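Local coordinates for protein beta-1,4-galactanase (PDB 1HJQ) that hydrolyses beta-1,4-galactosidic linkages in type I arabinogalactans, as a family 53 glycoside hydrolase, at residues Val7-Val12 with Arg67-Ala72; Val44-Trp49 with Ile63-Arg68. All blocks are in the same frame, centred on the assembly; numbering follows the deposited sequence.

Interaction 1 of 2, residues Val7-Val12 with Arg67-Ala72; sequences VDWSSV and RRAKAA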
loop_
_atom_site.group_PDB
_atom_site.type_symbol
_atom_site.label_atom_id
_atom_site.label_comp_id
_atom_site.label_asym_id
_atom_site.label_seq_id
_atom_site.Cartn_x
_atom_site.Cartn_y
_atom_site.Cartn_z
ATOM N N VAL A 7 -2.434 -2.857 8.293
ATOM C CA VAL A 7 -1.391 -3.599 7.623
ATOM C C VAL A 7 -1.866 -4.106 6.274
ATOM O O VAL A 7 -3.060 -4.100 5.979
ATOM C CB VAL A 7 -0.976 -4.833 8.451
ATOM C CG1 VAL A 7 -0.642 -4.427 9.883
ATOM C CG2 VAL A 7 -2.093 -5.868 8.430
ATOM N N ASP A 8 -0.912 -4.532 5.458
ATOM C CA ASP A 8 -1.233 -5.123 4.175
ATOM C C ASP A 8 -1.124 -6.592 4.529
ATOM O O ASP A 8 -0.050 -7.055 4.933
ATOM C CB ASP A 8 -0.194 -4.771 3.119
ATOM C CG ASP A 8 -0.588 -5.259 1.750
ATOM O OD1 ASP A 8 -0.939 -6.452 1.632
ATOM O OD2 ASP A 8 -0.551 -4.453 0.796
ATOM N N TRP A 9 -2.228 -7.321 4.404
ATOM C CA TRP A 9 -2.250 -8.738 4.769
ATOM C C TRP A 9 -2.595 -9.652 3.591
ATOM O O TRP A 9 -3.070 -10.768 3.780
ATOM C CB TRP A 9 -3.262 -8.939 5.907
ATOM C CG TRP A 9 -4.693 -8.962 5.447
ATOM C CD1 TRP A 9 -5.243 -8.231 4.429
ATOM C CD2 TRP A 9 -5.750 -9.777 5.969
ATOM N NE1 TRP A 9 -6.571 -8.547 4.279
ATOM C CE2 TRP A 9 -6.911 -9.493 5.212
ATOM C CE3 TRP A 9 -5.832 -10.724 7.002
ATOM C CZ2 TRP A 9 -8.142 -10.120 5.456
ATOM C CZ3 TRP A 9 -7.055 -11.348 7.247
ATOM C CH2 TRP A 9 -8.193 -11.042 6.476
ATOM N N SER A 10 -2.323 -9.185 2.380
ATOM C CA SER A 10 -2.639 -9.933 1.166
ATOM C C SER A 10 -2.231 -11.407 1.136
ATOM O O SER A 10 -2.957 -12.243 0.610
ATOM C CB SER A 10 -2.048 -9.204 -0.050
ATOM O OG SER A 10 -2.504 -7.856 -0.110
ATOM N N SER A 11 -1.082 -11.730 1.710
ATOM C CA SER A 11 -0.594 -13.102 1.701
ATOM C C SER A 11 -1.314 -14.071 2.636
ATOM O O SER A 11 -1.099 -15.286 2.559
ATOM C CB SER A 11 0.879 -13.108 2.065
ATOM O OG SER A 11 1.033 -12.709 3.413
ATOM N N VAL A 12 -2.174 -13.553 3.502
ATOM C CA VAL A 12 -2.848 -14.399 4.479
ATOM C C VAL A 12 -3.382 -15.763 4.016
ATOM O O VAL A 12 -3.098 -16.775 4.659
ATOM C CB VAL A 12 -3.977 -13.630 5.184
ATOM C CG1 VAL A 12 -5.030 -13.234 4.182
ATOM C CG2 VAL A 12 -4.565 -14.477 6.300
ATOM N N ARG A 67 -14.425 -9.716 2.627
ATOM C CA ARG A 67 -15.527 -10.203 3.426
ATOM C C ARG A 67 -15.018 -10.564 4.819
ATOM O O ARG A 67 -15.620 -10.189 5.825
ATOM C CB ARG A 67 -16.163 -11.404 2.734
ATOM C CG ARG A 67 -17.535 -11.776 3.244
ATOM C CD ARG A 67 -18.154 -12.826 2.347
ATOM N NE ARG A 67 -18.571 -12.277 1.057
ATOM C CZ ARG A 67 -18.597 -12.976 -0.075
ATOM N NH1 ARG A 67 -18.221 -14.249 -0.075
ATOM N NH2 ARG A 67 -19.006 -12.411 -1.203
ATOM N N ARG A 68 -13.897 -11.269 4.883
ATOM C CA ARG A 68 -13.324 -11.647 6.173
ATOM C C ARG A 68 -12.887 -10.416 6.961
ATOM O O ARG A 68 -13.180 -10.292 8.143
ATOM C CB ARG A 68 -12.123 -12.583 5.977
ATOM C CG ARG A 68 -12.505 -14.026 5.665
ATOM C CD ARG A 68 -11.281 -14.895 5.386
ATOM N NE ARG A 68 -10.323 -14.872 6.490
ATOM C CZ ARG A 68 -9.219 -15.611 6.535
ATOM N NH1 ARG A 68 -8.936 -16.435 5.533
ATOM N NH2 ARG A 68 -8.402 -15.524 7.580
ATOM N N ALA A 69 -12.178 -9.509 6.299
ATOM C CA ALA A 69 -11.700 -8.290 6.941
ATOM C C ALA A 69 -12.856 -7.499 7.549
ATOM O O ALA A 69 -12.738 -6.946 8.646
ATOM C CB ALA A 69 -10.960 -7.437 5.928
ATOM N N LYS A 70 -13.967 -7.450 6.823
ATOM C CA LYS A 70 -15.160 -6.744 7.259
ATOM C C LYS A 70 -15.768 -7.408 8.507
ATOM O O LYS A 70 -16.182 -6.725 9.446
ATOM C CB LYS A 70 -16.179 -6.733 6.114
ATOM C CG LYS A 70 -17.505 -6.051 6.423
ATOM C CD LYS A 70 -18.519 -6.336 5.314
ATOM C CE LYS A 70 -19.861 -5.657 5.572
ATOM N NZ LYS A 70 -20.861 -6.012 4.517
ATOM N N ALA A 71 -15.818 -8.737 8.525
ATOM C CA ALA A 71 -16.387 -9.434 9.671
ATOM C C ALA A 71 -15.638 -9.070 10.953
ATOM O O ALA A 71 -16.221 -9.044 12.031
ATOM C CB ALA A 71 -16.347 -10.941 9.449
ATOM N N ALA A 72 -14.347 -8.785 10.833
ATOM C CA ALA A 72 -13.547 -8.417 11.992
ATOM C C ALA A 72 -13.576 -6.907 12.210
ATOM O O ALA A 72 -12.780 -6.376 12.974
ATOM C CB ALA A 72 -12.110 -8.897 11.814
#
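Trp-9 reaches helix 59-71 with the benzo end of its indole, and CZ2 lies 3.9 Å from Ala-69 CB. On the same ring CH2 comes to 4.3 Å from Arg-68 CB, which sits at the ring edge near its plane. With chi1 at 78°, CG of Trp-9 stands between the backbone N and the carbonyl carbon, and the long indole spans a backbone gap that is still 9.7 Å between Trp-9 CA and Ala-69 CA. Val-12 is folded back by a type I turn from Trp-9 to Val-12. Its CG1 lies over one indole face, 3.8 Å above the plane and displaced toward the rim, whereas CG2, anti to the backbone N, comes obliquely to the guanidinium of Arg-68, 4.2 Å from NH2. Overlapping the start of the turn, Asp-8 OD1 accepts from Ser-10 N at 3.2 Å, an Asx turn, and also from Ser-10 OG. The Arg-68 chain bends at chi3 (56°), and its NH2 and NH1 form salt bridges with Glu-33 and Glu-16. With both of these nitrogens bonded to glutamates, Arg-68 probably meets Trp-9 and Val-12 mainly by van der Waals contact, and no directed bond links the segments.

Interaction 2 of 2, residues Val44-Trp49 with Ile63-Arg68; sequences VRQRVW and IQLARR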
loop_
_atom_site.group_PDB
_atom_site.type_symbol
_atom_site.label_atom_id
_atom_site.label_comp_id
_atom_site.label_asym_id
_atom_site.label_seq_id
_atom_site.Cartn_x
_atom_site.Cartn_y
_atom_site.Cartn_z
ATOM N N VAL A 44 -7.179 -2.990 6.535
ATOM C CA VAL A 44 -6.220 -3.846 5.864
ATOM C C VAL A 44 -6.047 -3.384 4.419
ATOM O O VAL A 44 -6.980 -2.867 3.799
ATOM C CB VAL A 44 -6.665 -5.328 5.881
ATOM C CG1 VAL A 44 -6.605 -5.868 7.295
ATOM C CG2 VAL A 44 -8.073 -5.467 5.329
ATOM N N ARG A 45 -4.834 -3.552 3.902
ATOM C CA ARG A 45 -4.508 -3.183 2.532
ATOM C C ARG A 45 -4.396 -4.494 1.764
ATOM O O ARG A 45 -3.761 -5.435 2.232
ATOM C CB ARG A 45 -3.180 -2.426 2.514
ATOM C CG ARG A 45 -2.671 -1.990 1.146
ATOM C CD ARG A 45 -1.411 -1.165 1.332
ATOM N NE ARG A 45 -0.802 -0.723 0.083
ATOM C CZ ARG A 45 0.221 -1.327 -0.512
ATOM N NH1 ARG A 45 0.765 -2.414 0.018
ATOM N NH2 ARG A 45 0.712 -0.834 -1.637
ATOM N N GLN A 46 -5.029 -4.572 0.600
ATOM C CA GLN A 46 -4.982 -5.796 -0.195
ATOM C C GLN A 46 -4.569 -5.497 -1.632
ATOM O O GLN A 46 -5.135 -4.618 -2.277
ATOM C CB GLN A 46 -6.354 -6.492 -0.180
ATOM C CG GLN A 46 -6.869 -6.880 1.222
ATOM C CD GLN A 46 -8.175 -7.671 1.170
ATOM O OE1 GLN A 46 -8.712 -8.073 2.198
ATOM N NE2 GLN A 46 -8.686 -7.892 -0.038
ATOM N N ARG A 47 -3.572 -6.215 -2.131
ATOM C CA ARG A 47 -3.119 -6.004 -3.497
ATOM C C ARG A 47 -3.999 -6.795 -4.463
ATOM O O ARG A 47 -4.399 -7.919 -4.170
ATOM C CB ARG A 47 -1.651 -6.417 -3.642
ATOM C CG ARG A 47 -1.317 -7.796 -3.096
ATOM C CD ARG A 47 0.069 -8.245 -3.564
ATOM N NE ARG A 47 0.499 -9.475 -2.908
ATOM C CZ ARG A 47 0.951 -9.525 -1.659
ATOM N NH1 ARG A 47 1.032 -8.409 -0.946
ATOM N NH2 ARG A 47 1.318 -10.681 -1.123
ATOM N N VAL A 48 -4.302 -6.198 -5.613
ATOM C CA VAL A 48 -5.143 -6.840 -6.612
ATOM C C VAL A 48 -4.456 -6.929 -7.968
ATOM O O VAL A 48 -4.057 -5.912 -8.536
ATOM C CB VAL A 48 -6.458 -6.070 -6.793
ATOM C CG1 VAL A 48 -7.394 -6.832 -7.718
ATOM C CG2 VAL A 48 -7.099 -5.837 -5.447
ATOM N N TRP A 49 -4.313 -8.152 -8.475
ATOM C CA TRP A 49 -3.691 -8.388 -9.775
ATOM C C TRP A 49 -4.762 -8.800 -10.779
ATOM O O TRP A 49 -5.755 -9.443 -10.415
ATOM C CB TRP A 49 -2.617 -9.478 -9.675
ATOM C CG TRP A 49 -1.447 -9.098 -8.813
ATOM C CD1 TRP A 49 -1.186 -7.864 -8.279
ATOM C CD2 TRP A 49 -0.374 -9.949 -8.395
ATOM N NE1 TRP A 49 -0.018 -7.899 -7.557
ATOM C CE2 TRP A 49 0.502 -9.165 -7.613
ATOM C CE3 TRP A 49 -0.065 -11.299 -8.608
ATOM C CZ2 TRP A 49 1.668 -9.686 -7.044
ATOM C CZ3 TRP A 49 1.094 -11.817 -8.041
ATOM C CH2 TRP A 49 1.946 -11.012 -7.269
ATOM N N ILE A 63 -11.967 -10.763 -2.768
ATOM C CA ILE A 63 -13.315 -10.657 -2.236
ATOM C C ILE A 63 -13.468 -11.526 -0.998
ATOM O O ILE A 63 -14.156 -11.151 -0.052
ATOM C CB ILE A 63 -14.361 -11.051 -3.281
ATOM C CG1 ILE A 63 -14.478 -9.922 -4.302
ATOM C CG2 ILE A 63 -15.700 -11.345 -2.608
ATOM C CD1 ILE A 63 -15.611 -10.080 -5.266
ATOM N N GLN A 64 -12.822 -12.689 -0.997
ATOM C CA GLN A 64 -12.892 -13.577 0.160
ATOM C C GLN A 64 -12.209 -12.870 1.329
ATOM O O GLN A 64 -12.687 -12.922 2.465
ATOM C CB GLN A 64 -12.190 -14.905 -0.134
ATOM C CG GLN A 64 -12.925 -16.118 0.427
ATOM C CD GLN A 64 -12.237 -17.430 0.085
ATOM O OE1 GLN A 64 -11.945 -17.707 -1.086
ATOM N NE2 GLN A 64 -11.977 -18.249 1.104
ATOM N N LEU A 65 -11.100 -12.193 1.040
ATOM C CA LEU A 65 -10.360 -11.460 2.062
ATOM C C LEU A 65 -11.162 -10.300 2.623
ATOM O O LEU A 65 -11.278 -10.136 3.837
ATOM C CB LEU A 65 -9.049 -10.922 1.495
ATOM C CG LEU A 65 -7.899 -11.920 1.432
ATOM C CD1 LEU A 65 -6.618 -11.224 0.986
ATOM C CD2 LEU A 65 -7.719 -12.522 2.805
ATOM N N ALA A 66 -11.706 -9.489 1.727
ATOM C CA ALA A 66 -12.501 -8.337 2.129
ATOM C C ALA A 66 -13.614 -8.768 3.075
ATOM O O ALA A 66 -13.732 -8.261 4.190
ATOM C CB ALA A 66 -13.085 -7.660 0.901
ATOM N N ARG A 67 -14.425 -9.716 2.627
ATOM C CA ARG A 67 -15.527 -10.203 3.426
ATOM C C ARG A 67 -15.018 -10.564 4.819
ATOM O O ARG A 67 -15.620 -10.189 5.825
ATOM C CB ARG A 67 -16.163 -11.404 2.734
ATOM C CG ARG A 67 -17.535 -11.776 3.244
ATOM C CD ARG A 67 -18.154 -12.826 2.347
ATOM N NE ARG A 67 -18.571 -12.277 1.057
ATOM C CZ ARG A 67 -18.597 -12.976 -0.075
ATOM N NH1 ARG A 67 -18.221 -14.249 -0.075
ATOM N NH2 ARG A 67 -19.006 -12.411 -1.203
ATOM N N ARG A 68 -13.897 -11.269 4.883
ATOM C CA ARG A 68 -13.324 -11.647 6.173
ATOM C C ARG A 68 -12.887 -10.416 6.961
ATOM O O ARG A 68 -13.180 -10.292 8.143
ATOM C CB ARG A 68 -12.123 -12.583 5.977
ATOM C CG ARG A 68 -12.505 -14.026 5.665
ATOM C CD ARG A 68 -11.281 -14.895 5.386
ATOM N NE ARG A 68 -10.323 -14.872 6.490
ATOM C CZ ARG A 68 -9.219 -15.611 6.535
ATOM N NH1 ARG A 68 -8.936 -16.435 5.533
ATOM N NH2 ARG A 68 -8.402 -15.524 7.580
#
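The amide end of Gln-46 rests against Leu-65, crossing that side chain at a slant, with CD 3.4 Å from Leu-65 CB and 3.9 Å from Leu-65 CD1. Gln-46 provides most of its strand's share of the interface, 74 Å² of the 128 Å² buried in all. Its CG lies anti to the carbonyl carbon (chi1 -59°), and beyond CG the chain runs extended, carrying the amide to the helix although Gln-46 CA and Leu-65 CA are 8.1 Å apart. OE1 also approaches Ala-66 N at 3.3 Å, but the angle is too poor for a hydrogen bond. Both polar atoms of the amide are engaged instead: OE1 accepts from Trp-9 NE1 and NE2 donates to Asn-62 O, two bonds that would hold its rotation. The two segments belong to the beta-alpha-beta unit of strand 43-48, helix 59-71 and strand 75-80, part of the eight-stranded TIM barrel. Side chains alternate along the strand accordingly: Gln-46 faces the helix, while Arg-45 forms a salt bridge with Glu-245, probably the nucleophile, and Arg-47 one with Glu-297. A leucine in place of Gln-46 has no amide, and is likely to leave the buried indole N-H of Trp-9 without its acceptor and Asn-62 O without this donor. Away from Leu-65 the contact thins quickly. Ala-66 adds only 13 Å², and its methyl packs on Leu-76 of the next strand and on Phe-120. Arg-67 points away from the strand and does not touch it, and the end of Gln-64 likewise leads away; both are exposed on the solvent side of the helix.

In the fold
Interactions 1 and 2 have centres 6 Å apart and meet on one surface, the barrel-facing side of helix 59-71. Along the chain come 7-12, then 44-49, and last the overlapping helical segments 63-68 and 67-72, which share Arg-67 and Arg-68. Strands 4-8 and 43-48 are parallel neighbours, the first two in the barrel order, joined directly by a probable hydrogen bond of 2.8 Å from Arg-45 N to Val-7 O and by a salt bridge between Asp-8 and Arg-45. One helix thus covers the second strand in interaction 2 and the loop and turn after the first strand in interaction 1, so it bridges two neighbouring units of the barrel.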